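Xaa-Pro Dipeptidase (Alteromonas macleodii, PDB 2QS8) probably hydrolyses peptides as a metal-dependent carboxypeptidase or Xaa-Pro dipeptidase of the amidohydrolase superfamily. Local coordinates at residues 274-288 and 300-312. Sequence-based numbering, arbitrary orientation.
With MET (methionine), chain D.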
loop_
_atom_site.group_PDB
_atom_site.type_symbol
_atom_site.label_atom_id
_atom_site.label_comp_id
_atom_site.label_asym_id
_atom_site.label_seq_id
_atom_site.Cartn_x
_atom_site.Cartn_y
_atom_site.Cartn_z
ATOM N N TYR A 274 -3.650 -32.378 10.875
ATOM C CA TYR A 274 -2.355 -32.234 11.526
ATOM C C TYR A 274 -1.312 -33.100 10.806
ATOM O O TYR A 274 -1.465 -34.313 10.722
ATOM C CB TYR A 274 -2.433 -32.652 13.002
ATOM C CG TYR A 274 -1.101 -32.603 13.743
ATOM C CD1 TYR A 274 -0.819 -33.497 14.772
ATOM C CD2 TYR A 274 -0.136 -31.651 13.426
ATOM C CE1 TYR A 274 0.391 -33.444 15.466
ATOM C CE2 TYR A 274 1.072 -31.588 14.112
ATOM C CZ TYR A 274 1.327 -32.486 15.129
ATOM O OH TYR A 274 2.524 -32.423 15.809
ATOM N N VAL A 275 -0.266 -32.462 10.283
ATOM C CA VAL A 275 0.825 -33.147 9.583
ATOM C C VAL A 275 2.036 -32.974 10.506
ATOM O O VAL A 275 2.735 -31.965 10.456
ATOM C CB VAL A 275 1.106 -32.486 8.231
ATOM C CG1 VAL A 275 2.104 -33.298 7.453
ATOM C CG2 VAL A 275 -0.171 -32.336 7.463
ATOM N N PRO A 276 2.306 -33.977 11.350
ATOM C CA PRO A 276 3.408 -33.965 12.312
ATOM C C PRO A 276 4.865 -33.812 11.876
ATOM O O PRO A 276 5.595 -33.043 12.484
ATOM C CB PRO A 276 3.176 -35.248 13.104
ATOM C CG PRO A 276 2.613 -36.162 12.081
ATOM C CD PRO A 276 1.632 -35.286 11.347
ATOM N N THR A 277 5.289 -34.522 10.841
ATOM C CA THR A 277 6.688 -34.481 10.411
ATOM C C THR A 277 7.580 -34.810 11.603
ATOM O O THR A 277 8.522 -34.071 11.925
ATOM C CB THR A 277 7.120 -33.099 9.829
ATOM O OG1 THR A 277 7.203 -32.115 10.879
ATOM C CG2 THR A 277 6.143 -32.660 8.745
ATOM N N ILE A 278 7.270 -35.917 12.268
ATOM C CA ILE A 278 8.057 -36.346 13.418
ATOM C C ILE A 278 9.515 -36.574 13.004
ATOM O O ILE A 278 10.430 -36.184 13.720
ATOM C CB ILE A 278 7.510 -37.658 14.033
ATOM C CG1 ILE A 278 6.048 -37.479 14.433
ATOM C CG2 ILE A 278 8.337 -38.038 15.264
ATOM C CD1 ILE A 278 5.373 -38.758 14.861
ATOM N N SER A 279 9.712 -37.194 11.842
ATOM C CA SER A 279 11.050 -37.479 11.327
ATOM C C SER A 279 11.950 -36.250 11.354
ATOM O O SER A 279 13.037 -36.280 11.925
ATOM C CB SER A 279 10.974 -37.993 9.888
ATOM O OG SER A 279 10.337 -39.254 9.819
ATOM N N ALA A 280 11.490 -35.177 10.720
ATOM C CA ALA A 280 12.254 -33.937 10.658
ATOM C C ALA A 280 12.533 -33.438 12.067
ATOM O O ALA A 280 13.595 -32.880 12.331
ATOM C CB ALA A 280 11.492 -32.877 9.860
ATOM N N GLY A 281 11.570 -33.639 12.960
ATOM C CA GLY A 281 11.735 -33.217 14.337
ATOM C C GLY A 281 12.909 -33.946 14.968
ATOM O O GLY A 281 13.818 -33.321 15.519
ATOM N N GLU A 282 12.889 -35.276 14.872
ATOM C CA GLU A 282 13.951 -36.111 15.421
ATOM C C GLU A 282 15.284 -35.790 14.742
ATOM O O GLU A 282 16.345 -35.893 15.359
ATOM C CB GLU A 282 13.613 -37.595 15.223
ATOM C CG GLU A 282 12.363 -38.062 15.953
ATOM C CD GLU A 282 12.512 -38.013 17.464
ATOM O OE1 GLU A 282 13.493 -38.586 17.976
ATOM O OE2 GLU A 282 11.650 -37.414 18.138
ATOM N N PHE A 283 15.218 -35.398 13.472
ATOM C CA PHE A 283 16.416 -35.068 12.705
ATOM C C PHE A 283 17.178 -33.875 13.295
ATOM O O PHE A 283 18.369 -33.975 13.589
ATOM C CB PHE A 283 16.051 -34.752 11.255
ATOM C CG PHE A 283 17.242 -34.563 10.361
ATOM C CD1 PHE A 283 17.851 -35.654 9.757
ATOM C CD2 PHE A 283 17.772 -33.298 10.141
ATOM C CE1 PHE A 283 18.966 -35.491 8.950
ATOM C CE2 PHE A 283 18.890 -33.126 9.334
ATOM C CZ PHE A 283 19.488 -34.225 8.739
ATOM N N VAL A 284 16.491 -32.752 13.469
ATOM C CA VAL A 284 17.146 -31.567 13.999
ATOM C C VAL A 284 17.584 -31.747 15.447
ATOM O O VAL A 284 18.553 -31.123 15.883
ATOM C CB VAL A 284 16.252 -30.294 13.866
ATOM C CG1 VAL A 284 15.959 -30.016 12.399
ATOM C CG2 VAL A 284 14.971 -30.464 14.631
ATOM N N ALA A 285 16.870 -32.596 16.188
ATOM C CA ALA A 285 17.267 -32.856 17.563
ATOM C C ALA A 285 18.642 -33.504 17.630
ATOM O O ALA A 285 19.557 -32.987 18.232
ATOM C CB ALA A 285 16.234 -33.730 18.255
ATOM N N GLU A 286 18.740 -34.637 16.938
ATOM C CA GLU A 286 19.983 -35.392 16.870
ATOM C C GLU A 286 21.125 -34.516 16.370
ATOM O O GLU A 286 22.198 -34.484 16.972
ATOM C CB GLU A 286 19.809 -36.591 15.937
ATOM C CG GLU A 286 21.024 -37.505 15.839
ATOM C CD GLU A 286 21.033 -38.339 14.557
ATOM O OE1 GLU A 286 19.970 -38.903 14.198
ATOM O OE2 GLU A 286 22.103 -38.434 13.912
ATOM N N LYS A 287 20.886 -33.798 15.277
ATOM C CA LYS A 287 21.912 -32.948 14.687
ATOM C C LYS A 287 22.303 -31.764 15.559
ATOM O O LYS A 287 23.423 -31.275 15.462
ATOM C CB LYS A 287 21.467 -32.453 13.306
ATOM C CG LYS A 287 21.169 -33.575 12.307
ATOM C CD LYS A 287 22.385 -34.447 12.071
ATOM C CE LYS A 287 22.106 -35.506 11.022
ATOM N NZ LYS A 287 23.289 -36.379 10.786
ATOM N N SER A 288 21.390 -31.315 16.418
ATOM C CA SER A 288 21.670 -30.180 17.289
ATOM C C SER A 288 22.758 -30.493 18.320
ATOM O O SER A 288 23.271 -29.593 18.984
ATOM C CB SER A 288 20.399 -29.738 18.014
ATOM O OG SER A 288 20.046 -30.678 19.006
ATOM N N PRO A 300 19.974 -23.455 18.689
ATOM C CA PRO A 300 19.089 -23.380 19.859
ATOM C C PRO A 300 17.648 -23.787 19.542
ATOM O O PRO A 300 17.014 -24.517 20.305
ATOM C CB PRO A 300 19.172 -21.907 20.269
ATOM C CG PRO A 300 20.515 -21.490 19.793
ATOM C CD PRO A 300 20.625 -22.156 18.445
ATOM N N LYS A 301 17.144 -23.296 18.412
ATOM C CA LYS A 301 15.784 -23.572 17.967
ATOM C C LYS A 301 15.571 -25.051 17.667
ATOM O O LYS A 301 14.535 -25.616 18.015
ATOM C CB LYS A 301 15.465 -22.733 16.722
ATOM C CG LYS A 301 15.606 -21.223 16.940
ATOM C CD LYS A 301 15.167 -20.416 15.721
ATOM C CE LYS A 301 16.042 -20.718 14.514
ATOM N NZ LYS A 301 15.568 -20.018 13.286
ATOM N N ALA A 302 16.554 -25.669 17.023
ATOM C CA ALA A 302 16.471 -27.081 16.676
ATOM C C ALA A 302 16.444 -27.969 17.925
ATOM O O ALA A 302 15.698 -28.947 17.979
ATOM C CB ALA A 302 17.643 -27.467 15.778
ATOM N N ALA A 303 17.255 -27.627 18.922
ATOM C CA ALA A 303 17.321 -28.391 20.162
ATOM C C ALA A 303 16.011 -28.293 20.941
ATOM O O ALA A 303 15.617 -29.234 21.630
ATOM C CB ALA A 303 18.467 -27.892 21.016
ATOM N N SER A 304 15.339 -27.151 20.822
ATOM C CA SER A 304 14.075 -26.916 21.506
ATOM C C SER A 304 12.854 -27.544 20.821
ATOM O O SER A 304 12.118 -28.326 21.429
ATOM C CB SER A 304 13.844 -25.414 21.649
ATOM O OG SER A 304 12.490 -25.138 21.967
ATOM N N VAL A 305 12.647 -27.193 19.557
ATOM C CA VAL A 305 11.507 -27.677 18.789
ATOM C C VAL A 305 11.515 -29.167 18.468
ATOM O O VAL A 305 10.561 -29.878 18.774
ATOM C CB VAL A 305 11.361 -26.884 17.456
ATOM C CG1 VAL A 305 10.248 -27.475 16.606
ATOM C CG2 VAL A 305 11.064 -25.424 17.749
ATOM N N GLY A 306 12.589 -29.639 17.849
ATOM C CA GLY A 306 12.673 -31.043 17.478
ATOM C C GLY A 306 12.182 -32.142 18.427
ATOM O O GLY A 306 11.394 -32.991 18.015
ATOM N N PRO A 307 12.631 -32.166 19.692
ATOM C CA PRO A 307 12.224 -33.190 20.667
ATOM C C PRO A 307 10.749 -33.216 21.069
ATOM O O PRO A 307 10.228 -34.259 21.457
ATOM C CB PRO A 307 13.120 -32.901 21.875
ATOM C CG PRO A 307 14.291 -32.140 21.292
ATOM C CD PRO A 307 13.627 -31.254 20.281
ATOM N N GLN A 308 10.086 -32.068 20.973
ATOM C CA GLN A 308 8.684 -31.942 21.362
ATOM C C GLN A 308 7.649 -32.495 20.380
ATOM O O GLN A 308 6.540 -32.826 20.780
ATOM C CB GLN A 308 8.375 -30.469 21.649
ATOM C CG GLN A 308 6.939 -30.169 22.066
ATOM C CD GLN A 308 6.533 -30.886 23.341
ATOM O OE1 GLN A 308 7.234 -30.819 24.350
ATOM N NE2 GLN A 308 5.391 -31.570 23.304
ATOM N N ILE A 309 7.995 -32.593 19.101
ATOM C CA ILE A 309 7.033 -33.083 18.118
ATOM C C ILE A 309 6.475 -34.473 18.430
ATOM O O ILE A 309 5.265 -34.676 18.383
ATOM C CB ILE A 309 7.634 -33.058 16.698
ATOM C CG1 ILE A 309 7.898 -31.604 16.289
ATOM C CG2 ILE A 309 6.674 -33.697 15.705
ATOM C CD1 ILE A 309 8.447 -31.430 14.886
ATOM N N SER A 310 7.350 -35.422 18.755
ATOM C CA SER A 310 6.916 -36.783 19.078
ATOM C C SER A 310 5.921 -36.781 20.237
ATOM O O SER A 310 4.951 -37.546 20.247
ATOM C CB SER A 310 8.120 -37.652 19.446
ATOM O OG SER A 310 8.783 -37.135 20.587
ATOM N N ASP A 311 6.165 -35.917 21.215
ATOM C CA ASP A 311 5.296 -35.821 22.373
ATOM C C ASP A 311 3.970 -35.163 21.998
ATOM O O ASP A 311 2.907 -35.607 22.424
ATOM C CB ASP A 311 5.982 -35.028 23.481
ATOM C CG ASP A 311 5.250 -35.136 24.795
ATOM O OD1 ASP A 311 5.132 -36.274 25.302
ATOM O OD2 ASP A 311 4.786 -34.097 25.314
ATOM N N THR A 312 4.031 -34.103 21.201
ATOM C CA THR A 312 2.825 -33.417 20.763
ATOM C C THR A 312 1.969 -34.352 19.902
ATOM O O THR A 312 0.741 -34.343 19.985
ATOM C CB THR A 312 3.181 -32.151 19.960
ATOM O OG1 THR A 312 3.698 -31.157 20.854
ATOM C CG2 THR A 312 1.969 -31.594 19.248
HETATM N N MET D . 11.431 -27.230 8.487
HETATM C CA MET D . 10.979 -27.048 9.897
HETATM C C MET D . 11.568 -25.788 10.525
HETATM O O MET D . 10.963 -25.281 11.493
HETATM C CB MET D . 11.388 -28.261 10.731
HETATM C CG MET D . 10.913 -28.191 12.157
HETATM S SD MET D . 11.223 -29.703 12.999
HETATM C CE MET D . 10.061 -30.751 12.172
HETATM O OXT MET D . 12.629 -25.333 10.045
#
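Ile309 meets segment 274-288 with both branches: CG2 lies over the backbone at Pro276 O (3.5 Å) and Ile278 CA, while CD1 rests on Gly281 CA. CG1 is anti to the carbonyl carbon (chi1 -65°) and the chain runs on extended, carrying CD1 past Gly281 to CE of the bound methionine, at 3.2 Å a tighter approach than methyl groups usually make. Thr277 OG1, Ala280 CB and Gly281 N also border that methyl, closing the end of the side-chain pocket. Cutting Ile309 back to an alanine would probably open a gap beside the methionine methyl and lose the CG2 contacts with Pro276 O and Ile278. Next along the helices, Gly281 faces Gly306 at 3.9 Å between CA atoms, and Gly281 O sits 3.2 Å from Gly306 CA. The lack of side chains at these two glycines allows the axes of 278-287 and 300-312 to come within 7.1 Å, at a crossing angle of -142°; a CB would clash on Gly281 with Ile309 CD1, and on Gly306 with Gly281 O and Val284 CG2. In this amidohydrolase TIM barrel, strand 273-275 leads through the Pro276-Thr277 turn into helix 278-287, and the returning helix 299-319 packs across both. Beyond the glycines, Val284 CB presses on Ala302 CB (3.7 Å), and Ala285 CB meets the Pro307 ring at CG. Ser288 OG lies against Ala303. At the other end, Tyr274 OH approaches Thr312 CG2 (3.6 Å), the two side chains crossing at about a right angle; the hydroxyl is hydrogen-bonded to His255 O, and Thr312 OG1 to Thr257 O. Farther out, Thr277 OG1 is hydrogen-bonded to His255 ND1, which helps position it by the ligand.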